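PDB 5IHS: endoglucanase, glycoside hydrolase family 5 protein from Cytophaga hutchinsonii, which hydrolyses internal beta-1,4-glucosidic bonds of cellulose, probably as one of the periplasmic endoglucanases the bacterium needs to live on crystalline cellulose. Local coordinates for residues V50-M55 / K80-R85. Residues are numbered along the deposited sequence; the frame is centred on the assembly and turned at random.
Sequences VQLRGM and KCTVVR
Val83 sets its CG1 methyl over one face of the flat Arg53–Gly54 peptide, 3.7 Å from Arg53 C. At the oxygen end of the same peptide, Arg53 O accepts Thr82 N at 3.0 Å. The donors along the edges of the Arg53 guanidinium turn elsewhere, to Asp273, Tyr279 and Asn324.

Thr82 pairs with Arg53 a second time: its OG1, placed between the backbone N and the carbonyl carbon (chi1 57°), accepts Arg53 N at 3.1 Å. OG1 also donates to a water that donates to Gln51 O; one hydroxyl thus holds Arg53 N directly and Gln51 O through the water. A valine here would probably leave Arg53 N-H without this acceptor and the water without its link to the 80-85 segment.

Beside the Thr82 hydroxyl, Leu52 CB meets Val83 CG1 at 3.8 Å, the two side chains crossing at about a right angle. On the other side of the sheet, Cys81 SG lies against Gly54 CA and 3.7 Å from Met55 CG.

Further along, Arg85 N donates to Met55 O at 3.0 Å, while Met55 N to Val83 O is weak. Arg85's guanidinium goes on to salt bridges with Glu156 and with Glu248, on strand 244-249 where family 5 enzymes carry the nucleophile, so it probably lines the active site. This parallel pairing joins the first two strands of the eight-stranded TIM barrel, linked through helix 69-77 as a beta-alpha-beta unit.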
ATOM      1  N   VAL A  50      12.249  10.037   1.340  1.00  8.40           N
ATOM      2  CA  VAL A  50      10.817  10.174   1.112  1.00  8.26           C
ATOM      3  C   VAL A  50      10.042   9.265   2.052  1.00  7.93           C
ATOM      4  O   VAL A  50      10.376   8.082   2.212  1.00  8.99           O
ATOM      5  CB  VAL A  50      10.471   9.861  -0.357  1.00  8.88           C
ATOM      6  CG1 VAL A  50       8.981   9.963  -0.593  1.00  9.60           C
ATOM      7  CG2 VAL A  50      11.208  10.792  -1.298  1.00  9.37           C
ATOM      8  N   GLN A  51       8.973   9.816   2.631  1.00  7.75           N
ATOM      9  CA  GLN A  51       7.996   9.057   3.405  1.00  7.41           C
ATOM     10  C   GLN A  51       6.610   9.446   2.904  1.00  6.79           C
ATOM     11  O   GLN A  51       6.218  10.613   3.007  1.00  8.64           O
ATOM     12  CB  GLN A  51       8.119   9.345   4.899  1.00  8.45           C
ATOM     13  CG  GLN A  51       7.216   8.456   5.736  1.00  8.64           C
ATOM     14  CD  GLN A  51       7.236   8.816   7.194  1.00  9.31           C
ATOM     15  OE1 GLN A  51       7.895   9.774   7.605  1.00 11.56           O
ATOM     16  NE2 GLN A  51       6.493   8.069   7.984  1.00  9.38           N
ATOM     17  N   LEU A  52       5.892   8.482   2.342  1.00  6.58           N
ATOM     18  CA  LEU A  52       4.550   8.675   1.820  1.00  6.46           C
ATOM     19  C   LEU A  52       3.533   8.254   2.877  1.00  6.19           C
ATOM     20  O   LEU A  52       3.797   7.377   3.701  1.00  6.73           O
ATOM     21  CB  LEU A  52       4.349   7.832   0.556  1.00  6.92           C
ATOM     22  CG  LEU A  52       5.342   8.126  -0.571  1.00  7.67           C
ATOM     23  CD1 LEU A  52       5.102   7.194  -1.750  1.00  8.54           C
ATOM     24  CD2 LEU A  52       5.301   9.587  -1.028  1.00  8.41           C
ATOM     25  N   ARG A  53       2.358   8.878   2.848  1.00  6.03           N
ATOM     26  CA  ARG A  53       1.264   8.470   3.721  1.00  6.01           C
ATOM     27  C   ARG A  53      -0.033   8.646   2.958  1.00  5.64           C
ATOM     28  O   ARG A  53      -0.218   9.653   2.263  1.00  6.77           O
ATOM     29  CB  ARG A  53       1.165   9.312   4.995  1.00  6.96           C
ATOM     30  CG  ARG A  53       2.421   9.462   5.819  1.00  7.97           C
ATOM     31  CD  ARG A  53       2.148  10.485   6.928  1.00  8.90           C
ATOM     32  NE  ARG A  53       3.299  10.655   7.796  1.00  9.41           N
ATOM     33  CZ  ARG A  53       4.321  11.448   7.530  1.00  9.62           C
ATOM     34  NH1 ARG A  53       4.323  12.216   6.445  1.00 10.17           N
ATOM     35  NH2 ARG A  53       5.335  11.500   8.383  1.00 11.04           N
ATOM     36  N   GLY A  54      -0.922   7.671   3.079  1.00  5.90           N
ATOM     37  CA  GLY A  54      -2.179   7.766   2.380  1.00  6.35           C
ATOM     38  C   GLY A  54      -3.171   6.711   2.785  1.00  6.00           C
ATOM     39  O   GLY A  54      -3.181   6.234   3.931  1.00  6.36           O
ATOM     40  N   MET A  55      -4.031   6.370   1.828  1.00  6.35           N
ATOM     41  CA  MET A  55      -5.155   5.483   2.053  1.00  6.14           C
ATOM     42  C   MET A  55      -5.139   4.330   1.067  1.00  6.24           C
ATOM     43  O   MET A  55      -4.799   4.499  -0.113  1.00  6.95           O
ATOM     44  CB  MET A  55      -6.488   6.210   1.879  1.00  6.83           C
ATOM     45  CG  MET A  55      -6.766   7.259   2.941  1.00  7.51           C
ATOM     46  SD  MET A  55      -6.776   6.621   4.622  1.00  7.74           S
ATOM     47  CE  MET A  55      -8.246   5.575   4.623  1.00  8.70           C
ATOM     48  N   LYS A  80      -5.207  14.963   2.014  1.00  7.07           N
ATOM     49  CA  LYS A  80      -3.769  15.212   1.881  1.00  7.39           C
ATOM     50  C   LYS A  80      -2.981  13.912   1.712  1.00  6.98           C
ATOM     51  O   LYS A  80      -1.836  13.806   2.150  1.00  8.01           O
ATOM     52  CB  LYS A  80      -3.219  16.064   3.030  1.00  8.01           C
ATOM     53  CG  LYS A  80      -4.048  17.312   3.334  1.00  8.75           C
ATOM     54  CD  LYS A  80      -4.260  18.230   2.136  1.00 10.07           C
ATOM     55  CE  LYS A  80      -5.054  19.466   2.549  1.00 11.29           C
ATOM     56  NZ  LYS A  80      -5.379  20.355   1.412  1.00 11.84           N
ATOM     57  N   CYS A  81      -3.565  12.936   1.023  1.00  6.68           N
ATOM     58  CA  CYS A  81      -2.810  11.740   0.666  1.00  6.58           C
ATOM     59  C   CYS A  81      -1.712  12.063  -0.340  1.00  6.60           C
ATOM     60  O   CYS A  81      -1.948  12.748  -1.343  1.00  7.60           O
ATOM     61  CB  CYS A  81      -3.729  10.700   0.026  1.00  6.98           C
ATOM     62  SG  CYS A  81      -4.908   9.928   1.105  1.00  8.07           S
ATOM     63  N   THR A  82      -0.523  11.501  -0.109  1.00  6.54           N
ATOM     64  CA  THR A  82       0.544  11.521  -1.100  1.00  6.70           C
ATOM     65  C   THR A  82       0.671  10.198  -1.847  1.00  6.62           C
ATOM     66  O   THR A  82       1.456  10.115  -2.805  1.00  6.99           O
ATOM     67  CB  THR A  82       1.871  11.926  -0.463  1.00  6.84           C
ATOM     68  OG1 THR A  82       2.161  11.019   0.602  1.00  6.93           O
ATOM     69  CG2 THR A  82       1.819  13.359   0.056  1.00  7.61           C
ATOM     70  N   VAL A  83      -0.116   9.192  -1.456  1.00  6.82           N
ATOM     71  CA  VAL A  83      -0.170   7.900  -2.123  1.00  6.35           C
ATOM     72  C   VAL A  83      -1.577   7.345  -1.910  1.00  6.18           C
ATOM     73  O   VAL A  83      -2.215   7.590  -0.878  1.00  7.16           O
ATOM     74  CB  VAL A  83       0.936   6.948  -1.584  1.00  6.63           C
ATOM     75  CG1 VAL A  83       0.778   6.684  -0.074  1.00  7.90           C
ATOM     76  CG2 VAL A  83       0.986   5.640  -2.362  1.00  7.13           C
ATOM     77  N   VAL A  84      -2.047   6.569  -2.889  1.00  6.18           N
ATOM     78  CA  VAL A  84      -3.286   5.802  -2.796  1.00  6.34           C
ATOM     79  C   VAL A  84      -2.977   4.384  -3.255  1.00  6.14           C
ATOM     80  O   VAL A  84      -2.166   4.179  -4.166  1.00  7.31           O
ATOM     81  CB  VAL A  84      -4.426   6.447  -3.633  1.00  7.71           C
ATOM     82  CG1 VAL A  84      -4.064   6.562  -5.113  1.00  8.66           C
ATOM     83  CG2 VAL A  84      -5.740   5.693  -3.468  1.00 10.04           C
ATOM     84  N   ARG A  85      -3.635   3.404  -2.638  1.00  5.70           N
ATOM     85  CA  ARG A  85      -3.421   1.987  -2.939  1.00  5.90           C
ATOM     86  C   ARG A  85      -4.673   1.375  -3.548  1.00  6.06           C
ATOM     87  O   ARG A  85      -5.761   1.449  -2.969  1.00  6.60           O
ATOM     88  CB  ARG A  85      -3.002   1.246  -1.673  1.00  6.06           C
ATOM     89  CG  ARG A  85      -2.872  -0.271  -1.766  1.00  6.35           C
ATOM     90  CD  ARG A  85      -2.324  -0.759  -0.460  1.00  6.40           C
ATOM     91  NE  ARG A  85      -1.996  -2.174  -0.319  1.00  6.22           N
ATOM     92  CZ  ARG A  85      -2.641  -3.054   0.451  1.00  6.38           C
ATOM     93  NH1 ARG A  85      -3.818  -2.786   1.010  1.00  6.63           N
ATOM     94  NH2 ARG A  85      -2.084  -4.238   0.647  1.00  6.86           N
TER
HETATM   95  O   HOH W   1       3.915  12.030   2.408  1.00  7.97           O